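Local coordinates for protein esterase (Capnocytophaga ochracea, PDB 4W9R) that is probably an esterase of the alpha/beta-hydrolase superfamily, although its substrate and cellular role remain uncharacterised, at residues 55-58 with 62-65; 105-108 with 112-115; 264-267 with 271-274. All coordinates share one frame; numbering follows the deposited sequence.

Contact 1 of 3, residues 55-58 with 62-65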
ATOM      1  N   ARG B  55      -7.086  -4.473   6.723  1.00 27.23           N
ATOM      2  CA  ARG B  55      -7.389  -3.930   8.042  1.00 33.39           C
ATOM      3  C   ARG B  55      -7.634  -2.431   7.936  1.00 40.64           C
ATOM      4  O   ARG B  55      -8.506  -1.878   8.604  1.00 42.79           O
ATOM      5  CB  ARG B  55      -6.253  -4.211   9.024  1.00 28.75           C
ATOM      6  CG  ARG B  55      -6.072  -5.677   9.360  1.00 34.19           C
ATOM      7  CD  ARG B  55      -4.849  -5.899  10.237  1.00 44.17           C
ATOM      8  NE  ARG B  55      -4.872  -5.057  11.430  1.00 55.00           N
ATOM      9  CZ  ARG B  55      -5.479  -5.387  12.565  1.00 68.37           C
ATOM     10  NH1 ARG B  55      -6.119  -6.544  12.665  1.00 60.60           N
ATOM     11  NH2 ARG B  55      -5.447  -4.559  13.600  1.00 82.66           N
ATOM     12  N   TYR B  56      -6.843  -1.789   7.083  1.00 28.01           N
ATOM     13  CA  TYR B  56      -6.960  -0.364   6.806  1.00 29.09           C
ATOM     14  C   TYR B  56      -8.349  -0.024   6.273  1.00 32.61           C
ATOM     15  O   TYR B  56      -9.039   0.837   6.816  1.00 36.00           O
ATOM     16  CB  TYR B  56      -5.873   0.046   5.810  1.00 30.96           C
ATOM     17  CG  TYR B  56      -5.951   1.461   5.280  1.00 22.91           C
ATOM     18  CD1 TYR B  56      -5.340   2.512   5.951  1.00 25.73           C
ATOM     19  CD2 TYR B  56      -6.599   1.737   4.082  1.00 25.22           C
ATOM     20  CE1 TYR B  56      -5.392   3.801   5.456  1.00 24.35           C
ATOM     21  CE2 TYR B  56      -6.660   3.021   3.582  1.00 25.15           C
ATOM     22  CZ  TYR B  56      -6.054   4.048   4.271  1.00 33.25           C
ATOM     23  OH  TYR B  56      -6.115   5.326   3.768  1.00 35.31           O
ATOM     24  N   TYR B  57      -8.754  -0.714   5.212  1.00 30.75           N
ATOM     25  CA  TYR B  57     -10.062  -0.500   4.605  1.00 30.05           C
ATOM     26  C   TYR B  57     -11.202  -0.849   5.557  1.00 40.06           C
ATOM     27  O   TYR B  57     -12.264  -0.229   5.517  1.00 43.95           O
ATOM     28  CB  TYR B  57     -10.189  -1.320   3.320  1.00 21.29           C
ATOM     29  CG  TYR B  57      -9.449  -0.731   2.142  1.00 21.83           C
ATOM     30  CD1 TYR B  57      -9.491   0.633   1.883  1.00 22.65           C
ATOM     31  CD2 TYR B  57      -8.704  -1.537   1.289  1.00 18.45           C
ATOM     32  CE1 TYR B  57      -8.818   1.178   0.805  1.00 22.22           C
ATOM     33  CE2 TYR B  57      -8.026  -1.001   0.209  1.00 27.46           C
ATOM     34  CZ  TYR B  57      -8.087   0.358  -0.029  1.00 30.61           C
ATOM     35  OH  TYR B  57      -7.417   0.899  -1.100  1.00 29.61           O
ATOM     36  N   GLU B  58     -10.978  -1.839   6.415  1.00 34.36           N
ATOM     37  CA  GLU B  58     -11.997  -2.264   7.367  1.00 27.21           C
ATOM     38  C   GLU B  58     -12.237  -1.192   8.428  1.00 29.61           C
ATOM     39  O   GLU B  58     -13.370  -0.984   8.864  1.00 31.91           O
ATOM     40  CB  GLU B  58     -11.600  -3.589   8.024  1.00 28.69           C
ATOM     41  CG  GLU B  58     -12.717  -4.272   8.807  1.00 34.12           C
ATOM     42  CD  GLU B  58     -12.813  -3.788  10.242  1.00 53.27           C
ATOM     43  OE1 GLU B  58     -11.811  -3.246  10.756  1.00 61.24           O
ATOM     44  OE2 GLU B  58     -13.888  -3.952  10.855  1.00 59.43           O
ATOM     45  N   GLU B  62     -14.836   0.514   4.597  1.00 34.70           N
ATOM     46  CA  GLU B  62     -14.888   0.273   3.159  1.00 31.25           C
ATOM     47  C   GLU B  62     -14.794  -1.216   2.829  1.00 31.00           C
ATOM     48  O   GLU B  62     -14.981  -1.619   1.681  1.00 40.22           O
ATOM     49  CB  GLU B  62     -13.770   1.040   2.451  1.00 29.90           C
ATOM     50  CG  GLU B  62     -13.825   2.541   2.663  1.00 35.14           C
ATOM     51  CD  GLU B  62     -12.791   3.284   1.841  1.00 55.09           C
ATOM     52  OE1 GLU B  62     -12.073   2.632   1.053  1.00 73.80           O
ATOM     53  OE2 GLU B  62     -12.696   4.522   1.982  1.00 51.39           O
HETATM   54  N   MSE B  63     -14.509  -2.028   3.843  1.00 28.41           N
HETATM   55  CA  MSE B  63     -14.407  -3.474   3.670  1.00 29.53           C
HETATM   56  C   MSE B  63     -14.944  -4.221   4.882  1.00 30.78           C
HETATM   57  O   MSE B  63     -14.826  -3.746   6.011  1.00 42.22           O
HETATM   58  CB  MSE B  63     -12.955  -3.895   3.425  1.00 31.18           C
HETATM   59  CG  MSE B  63     -12.519  -3.873   1.973  1.00 51.44           C
HETATM   60 SE   MSE B  63     -10.754  -4.678   1.725  1.00 62.60          SE
HETATM   61  CE  MSE B  63     -11.123  -6.464   2.406  1.00 20.53           C
ATOM     62  N   PRO B  64     -15.533  -5.402   4.650  1.00 35.72           N
ATOM     63  CA  PRO B  64     -15.899  -6.300   5.746  1.00 35.40           C
ATOM     64  C   PRO B  64     -14.659  -6.973   6.322  1.00 37.47           C
ATOM     65  O   PRO B  64     -13.613  -6.964   5.672  1.00 40.15           O
ATOM     66  CB  PRO B  64     -16.817  -7.320   5.071  1.00 24.60           C
ATOM     67  CG  PRO B  64     -16.325  -7.369   3.665  1.00 24.27           C
ATOM     68  CD  PRO B  64     -15.901  -5.960   3.336  1.00 36.97           C
ATOM     69  N   LYS B  65     -14.765  -7.532   7.522  1.00 33.75           N
ATOM     70  CA  LYS B  65     -13.670  -8.311   8.083  1.00 26.07           C
ATOM     71  C   LYS B  65     -13.415  -9.535   7.209  1.00 30.23           C
ATOM     72  O   LYS B  65     -14.350 -10.234   6.817  1.00 33.61           O
ATOM     73  CB  LYS B  65     -13.979  -8.731   9.521  1.00 18.22           C
ATOM     74  CG  LYS B  65     -14.019  -7.580  10.514  1.00 27.02           C
ATOM     75  CD  LYS B  65     -14.419  -8.069  11.900  1.00 38.45           C
ATOM     76  CE  LYS B  65     -14.444  -6.933  12.907  1.00 46.10           C
ATOM     77  NZ  LYS B  65     -13.107  -6.295  13.057  1.00 57.74           N
TER
HETATM   78  O   HOH W   1     -15.852  -2.376   8.078  1.00 39.55           O
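Glu58, in the last turn of helix 43-59, reaches over the chain that leaves the helix and meets Met63 and Lys65. Its CB lies 3.8 Å from Met63 O, and CG comes beside the same carbonyl while also resting 3.9 Å from Lys65 CG. CG stands opposite the backbone N (chi1 -168°), and the bend at the next bond carries the carboxylate across the Lys65 chain, where OE2 lies near CG and CE. OE2 forms a salt bridge with Lys65 NZ, 3.3 Å away, with a weak hydrogen bond within it. A glutamate suits this place because its methylenes pack on the exit loop and its charge finds a lysine; an alanine here would probably cost the Lys65 ammonium its carboxylate partner in this turn and leave the lysine chain freer to move, with the long, weak pairing to Glu27 remaining.

The backbone closes the turn around Tyr57 O, which accepts a hydrogen bond of 2.8 Å from Glu62 N and a weak one from Met63 N. A water bridges farther on, donating to both Glu58 O and Met63 O. Among the side chains of this turn, Met63, a selenomethionine, lays CG at 3.7 Å from Tyr57 CB and sets SE obliquely beside the ring, 5.0 Å from its centroid, a Met-aromatic contact. Glu62 OE1 approaches CD1 of the same ring obliquely, the carboxylate and ring planes 19° apart. Outside the two segments, Tyr57 OH bonds to Ala226 O, and Glu62 OE2 is held by Asn218 of the second subunit.

Helix 43-59 joins the neighbouring parallel strands 35-40 and 67-71 in a beta-alpha-beta crossover, and residues 62-65 lead into the second of them. Helix 217-232 packs against this turn through Leu229 and Asp230.

Contact 2 of 3, residues 105-108 with 112-115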
ATOM      1  N   PRO B 105     -10.474 -25.737   0.796  1.00 32.05           N
ATOM      2  CA  PRO B 105     -11.464 -26.501   1.570  1.00 28.37           C
ATOM      3  C   PRO B 105     -11.069 -26.671   3.035  1.00 35.50           C
ATOM      4  O   PRO B 105     -11.945 -26.742   3.899  1.00 44.42           O
ATOM      5  CB  PRO B 105     -11.498 -27.858   0.858  1.00 17.85           C
ATOM      6  CG  PRO B 105     -11.034 -27.568  -0.523  1.00 27.46           C
ATOM      7  CD  PRO B 105      -9.983 -26.514  -0.357  1.00 31.60           C
ATOM      8  N   TYR B 106      -9.769 -26.734   3.305  1.00 27.11           N
ATOM      9  CA  TYR B 106      -9.275 -26.823   4.676  1.00 28.19           C
ATOM     10  C   TYR B 106      -9.672 -25.592   5.478  1.00 36.55           C
ATOM     11  O   TYR B 106     -10.111 -25.700   6.623  1.00 40.10           O
ATOM     12  CB  TYR B 106      -7.757 -26.992   4.690  1.00 24.67           C
ATOM     13  CG  TYR B 106      -7.118 -26.756   6.041  1.00 30.19           C
ATOM     14  CD1 TYR B 106      -7.197 -27.711   7.046  1.00 30.27           C
ATOM     15  CD2 TYR B 106      -6.424 -25.581   6.307  1.00 30.63           C
ATOM     16  CE1 TYR B 106      -6.610 -27.499   8.282  1.00 30.76           C
ATOM     17  CE2 TYR B 106      -5.833 -25.361   7.538  1.00 38.61           C
ATOM     18  CZ  TYR B 106      -5.929 -26.323   8.520  1.00 42.42           C
ATOM     19  OH  TYR B 106      -5.341 -26.105   9.746  1.00 50.78           O
ATOM     20  N   ILE B 107      -9.510 -24.422   4.869  1.00 36.19           N
ATOM     21  CA  ILE B 107      -9.891 -23.171   5.510  1.00 31.32           C
ATOM     22  C   ILE B 107     -11.407 -23.096   5.671  1.00 37.58           C
ATOM     23  O   ILE B 107     -11.908 -22.632   6.694  1.00 34.28           O
ATOM     24  CB  ILE B 107      -9.389 -21.953   4.709  1.00 26.42           C
ATOM     25  CG1 ILE B 107      -7.869 -22.006   4.566  1.00 25.45           C
ATOM     26  CG2 ILE B 107      -9.798 -20.656   5.387  1.00 29.15           C
ATOM     27  CD1 ILE B 107      -7.139 -22.007   5.889  1.00 23.19           C
ATOM     28  N   GLN B 108     -12.132 -23.570   4.661  1.00 29.77           N
ATOM     29  CA  GLN B 108     -13.591 -23.568   4.700  1.00 30.33           C
ATOM     30  C   GLN B 108     -14.123 -24.471   5.806  1.00 38.84           C
ATOM     31  O   GLN B 108     -15.205 -24.239   6.342  1.00 43.39           O
ATOM     32  CB  GLN B 108     -14.165 -24.006   3.353  1.00 27.21           C
ATOM     33  CG  GLN B 108     -14.069 -22.952   2.265  1.00 32.45           C
ATOM     34  CD  GLN B 108     -14.517 -23.474   0.917  1.00 39.38           C
ATOM     35  OE1 GLN B 108     -14.104 -24.552   0.488  1.00 44.46           O
ATOM     36  NE2 GLN B 108     -15.372 -22.715   0.242  1.00 44.66           N
ATOM     37  N   PRO B 112     -15.860 -20.131   9.117  1.00 35.27           N
ATOM     38  CA  PRO B 112     -17.062 -19.784   8.351  1.00 40.22           C
ATOM     39  C   PRO B 112     -16.745 -18.863   7.176  1.00 40.98           C
ATOM     40  O   PRO B 112     -16.903 -17.647   7.280  1.00 42.73           O
ATOM     41  CB  PRO B 112     -17.943 -19.077   9.385  1.00 38.50           C
ATOM     42  CG  PRO B 112     -16.980 -18.514  10.371  1.00 34.90           C
ATOM     43  CD  PRO B 112     -15.851 -19.498  10.447  1.00 37.08           C
ATOM     44  N   ILE B 113     -16.285 -19.444   6.073  1.00 30.10           N
ATOM     45  CA  ILE B 113     -15.911 -18.668   4.896  1.00 27.84           C
ATOM     46  C   ILE B 113     -17.129 -18.288   4.059  1.00 25.25           C
ATOM     47  O   ILE B 113     -17.973 -19.131   3.757  1.00 34.09           O
ATOM     48  CB  ILE B 113     -14.912 -19.443   4.009  1.00 29.24           C
ATOM     49  CG1 ILE B 113     -13.674 -19.839   4.819  1.00 31.49           C
ATOM     50  CG2 ILE B 113     -14.517 -18.619   2.795  1.00 20.09           C
ATOM     51  CD1 ILE B 113     -12.982 -18.671   5.492  1.00 15.91           C
ATOM     52  N   ALA B 114     -17.211 -17.016   3.682  1.00 29.74           N
ATOM     53  CA  ALA B 114     -18.312 -16.521   2.864  1.00 30.82           C
ATOM     54  C   ALA B 114     -18.187 -16.995   1.420  1.00 35.50           C
ATOM     55  O   ALA B 114     -17.243 -17.702   1.068  1.00 42.90           O
ATOM     56  CB  ALA B 114     -18.370 -15.001   2.918  1.00 30.23           C
ATOM     57  N   ASP B 115     -19.138 -16.592   0.584  1.00 43.25           N
ATOM     58  CA  ASP B 115     -19.176 -17.037  -0.805  1.00 50.26           C
ATOM     59  C   ASP B 115     -18.106 -16.365  -1.658  1.00 52.91           C
ATOM     60  O   ASP B 115     -17.822 -16.811  -2.769  1.00 57.51           O
ATOM     61  CB  ASP B 115     -20.558 -16.780  -1.411  1.00 62.64           C
ATOM     62  CG  ASP B 115     -21.626 -17.687  -0.831  1.00 80.70           C
ATOM     63  OD1 ASP B 115     -21.527 -18.039   0.363  1.00 94.38           O
ATOM     64  OD2 ASP B 115     -22.565 -18.051  -1.573  1.00 81.27           O
TER
HETATM   65  O   HOH W   2     -16.934 -21.973   4.985  1.00 39.81           O
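Ile113 turns its side chain toward the last turns of helix 91-110, where Ile107 and Gln108 receive it. The second segment begins with Pro112, which faces away from the helix; its backbone is hydrogen-bonded to Tyr35, and its ring rests on Tyr29.

Ile113 follows, in the short strand 113-114, and carries the contact. Its CB lies 4.0 Å from Gln108 CG, while CG1 reaches 3.7 Å from Gln108 CA and passes near the carbonyl oxygen of Ile107. At the tip, CD1 meets Ile107 CG2 at 3.8 Å, one methyl against another. CG1 sits beside the backbone N (chi1 -56°), and this rotation sends the longer branch along the helix surface to that methyl. On the helix, Ile107 directs CG2 at Ile113 while its other branch leads off. The extended Gln108 chain crosses Ile113 at about a right angle: its aliphatic CG rests against CB and CG1 of the isoleucine, its amide lying beyond, and a long polar residue suits this exposed position. A branched apolar residue suits position 113, where the helix and the sheet both offer hydrocarbon.

No direct hydrogen bond crosses the two segments. Instead, a water accepts from Ile113 N at 2.8 Å and can donate to Gln108 O, 3.2 Å away, though other acceptors compete for its protons.

Ala114 comes next and points away from the helix, its small methyl against Ala34 and Val272, with its backbone bonded to Tyr35 at the start of strand 35-40. The chain then turns a corner at Asp115, which is poorly ordered, and enters strand 116-122.

Helix 91-110 lies between strands 67-71 and 116-122 in the sequence, and strand 35-40 separates these two in the sheet. Ile107 packs on Val69 and Leu37 of the sheet, and Ile113 on Ile67 and Leu37.

Contact 3 of 3, residues 264-267 with 271-274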
ATOM      1  N   ASN B 264     -28.461  -5.786  -0.740  1.00 41.29           N
ATOM      2  CA  ASN B 264     -28.647  -7.063  -1.419  1.00 43.97           C
ATOM      3  C   ASN B 264     -27.458  -7.361  -2.324  1.00 43.17           C
ATOM      4  O   ASN B 264     -26.982  -8.494  -2.388  1.00 40.83           O
ATOM      5  CB  ASN B 264     -29.944  -7.069  -2.233  1.00 41.20           C
ATOM      6  CG  ASN B 264     -31.176  -7.203  -1.363  1.00 48.79           C
ATOM      7  OD1 ASN B 264     -31.108  -7.707  -0.242  1.00 50.90           O
ATOM      8  ND2 ASN B 264     -32.315  -6.755  -1.880  1.00 52.00           N
ATOM      9  N   THR B 265     -26.986  -6.332  -3.021  1.00 41.20           N
ATOM     10  CA  THR B 265     -25.827  -6.454  -3.896  1.00 36.16           C
ATOM     11  C   THR B 265     -24.579  -6.790  -3.084  1.00 44.16           C
ATOM     12  O   THR B 265     -23.726  -7.561  -3.527  1.00 43.87           O
ATOM     13  CB  THR B 265     -25.591  -5.160  -4.699  1.00 34.97           C
ATOM     14  OG1 THR B 265     -26.754  -4.867  -5.485  1.00 42.87           O
ATOM     15  CG2 THR B 265     -24.389  -5.308  -5.620  1.00 25.04           C
ATOM     16  N   ILE B 266     -24.482  -6.208  -1.891  1.00 34.77           N
ATOM     17  CA  ILE B 266     -23.389  -6.514  -0.979  1.00 33.63           C
ATOM     18  C   ILE B 266     -23.371  -8.004  -0.652  1.00 43.35           C
ATOM     19  O   ILE B 266     -22.320  -8.642  -0.686  1.00 49.71           O
ATOM     20  CB  ILE B 266     -23.491  -5.699   0.329  1.00 32.66           C
ATOM     21  CG1 ILE B 266     -23.244  -4.215   0.056  1.00 36.83           C
ATOM     22  CG2 ILE B 266     -22.491  -6.201   1.358  1.00 19.17           C
ATOM     23  CD1 ILE B 266     -23.364  -3.343   1.287  1.00 34.91           C
ATOM     24  N   TYR B 267     -24.541  -8.561  -0.357  1.00 44.31           N
ATOM     25  CA  TYR B 267     -24.634  -9.979  -0.025  1.00 42.44           C
ATOM     26  C   TYR B 267     -24.336 -10.864  -1.232  1.00 42.22           C
ATOM     27  O   TYR B 267     -23.739 -11.929  -1.093  1.00 45.95           O
ATOM     28  CB  TYR B 267     -26.017 -10.318   0.532  1.00 38.04           C
ATOM     29  CG  TYR B 267     -26.186 -11.788   0.840  1.00 46.27           C
ATOM     30  CD1 TYR B 267     -25.567 -12.361   1.943  1.00 49.95           C
ATOM     31  CD2 TYR B 267     -26.960 -12.606   0.026  1.00 52.70           C
ATOM     32  CE1 TYR B 267     -25.713 -13.706   2.228  1.00 57.35           C
ATOM     33  CE2 TYR B 267     -27.112 -13.953   0.303  1.00 57.65           C
ATOM     34  CZ  TYR B 267     -26.487 -14.497   1.406  1.00 58.22           C
ATOM     35  OH  TYR B 267     -26.634 -15.835   1.689  1.00 56.76           O
ATOM     36  N   GLY B 271     -20.839 -11.879  -0.337  1.00 38.12           N
ATOM     37  CA  GLY B 271     -21.257 -13.039   0.432  1.00 43.42           C
ATOM     38  C   GLY B 271     -21.496 -12.801   1.915  1.00 42.13           C
ATOM     39  O   GLY B 271     -21.615 -13.754   2.685  1.00 45.56           O
ATOM     40  N   VAL B 272     -21.570 -11.537   2.321  1.00 35.47           N
ATOM     41  CA  VAL B 272     -21.813 -11.205   3.722  1.00 38.37           C
ATOM     42  C   VAL B 272     -23.080 -10.371   3.900  1.00 41.58           C
ATOM     43  O   VAL B 272     -23.483  -9.630   3.003  1.00 35.72           O
ATOM     44  CB  VAL B 272     -20.624 -10.435   4.339  1.00 41.10           C
ATOM     45  CG1 VAL B 272     -19.374 -11.299   4.343  1.00 50.35           C
ATOM     46  CG2 VAL B 272     -20.379  -9.134   3.588  1.00 40.74           C
ATOM     47  N   LYS B 273     -23.699 -10.491   5.069  1.00 39.23           N
ATOM     48  CA  LYS B 273     -24.886  -9.706   5.381  1.00 37.00           C
ATOM     49  C   LYS B 273     -24.491  -8.530   6.264  1.00 40.32           C
ATOM     50  O   LYS B 273     -24.136  -8.708   7.429  1.00 42.30           O
ATOM     51  CB  LYS B 273     -25.941 -10.563   6.084  1.00 34.90           C
ATOM     52  CG  LYS B 273     -26.357 -11.809   5.317  1.00 54.81           C
ATOM     53  CD  LYS B 273     -27.233 -12.713   6.175  1.00 74.04           C
ATOM     54  CE  LYS B 273     -27.632 -13.978   5.430  1.00 79.22           C
ATOM     55  NZ  LYS B 273     -28.477 -13.687   4.239  1.00 80.60           N
ATOM     56  N   LYS B 274     -24.561  -7.327   5.705  1.00 36.78           N
ATOM     57  CA  LYS B 274     -24.138  -6.137   6.429  1.00 29.89           C
ATOM     58  C   LYS B 274     -25.306  -5.473   7.140  1.00 35.97           C
ATOM     59  O   LYS B 274     -26.304  -5.117   6.514  1.00 49.76           O
ATOM     60  CB  LYS B 274     -23.472  -5.138   5.481  1.00 27.94           C
ATOM     61  CG  LYS B 274     -23.008  -3.860   6.169  1.00 33.53           C
ATOM     62  CD  LYS B 274     -22.388  -2.879   5.189  1.00 26.81           C
ATOM     63  CE  LYS B 274     -21.820  -1.669   5.917  1.00 30.13           C
ATOM     64  NZ  LYS B 274     -21.143  -0.719   4.992  1.00 24.29           N
TER
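A glycine ends helix 255-270: Gly271, the first residue to leave helical geometry, takes a positive phi of 67° and turns the chain back alongside Tyr267 and Ile266. Glycine suits this conformation, which residues with a side chain adopt less readily. Its N makes a weak hydrogen bond of 3.0 Å to Tyr267 O. The returning chain brings Val272 O near Tyr267 CA, a CH...O contact of 3.3 Å, with the same oxygen lying at the ring's edge, near its plane.

Tyr267 and Lys273 run side by side, pointing the same way. With CG opposite the backbone N (chi1 178°), the tyrosine extends along the lysine, whose CG lies 3.5 Å from Tyr267 CD1. The final bend of the lysine chain then places NZ over one face of the ring, a cation-pi contact 3.8 Å from the centroid and 29° off the normal. Both residues are exposed, a place that suits a lysine whose methylenes lie along the ring while its charge stands over the face. On the inner side, Ile266 CG2 packs at 4.2 Å from Val272 CG2, and Ile266 CD1 meets Lys274 CD. The Lys274 ammonium hydrogen-bonds to the backbone O of Tyr236, and the lysine makes a cation-pi contact with that ring.

The loop leads from helix 255-270 to helix 278-290, while Ile266 leans on Ile235 and Tyr236 of the loop after helix 217-232.

Overall arrangement
All three contacts are places where a helix ends and the chain turns back on its last turns, and they follow one another along the sequence. Contacts 1 and 2 belong to the esterase family region and lead into strands 67-71 and 116-122 of the central sheet; their centres are 19 Å apart and their nearest atoms about 7 Å. Contact 3 bridges them from the helical part of the chain: Val272 CG2 meets Pro64 CB of contact 1 at 4.3 Å, and Gly271 O lies 3.5 Å from Ala114 CB of contact 2. Its centre is 14 Å from that of contact 1 and 16 Å from that of contact 2.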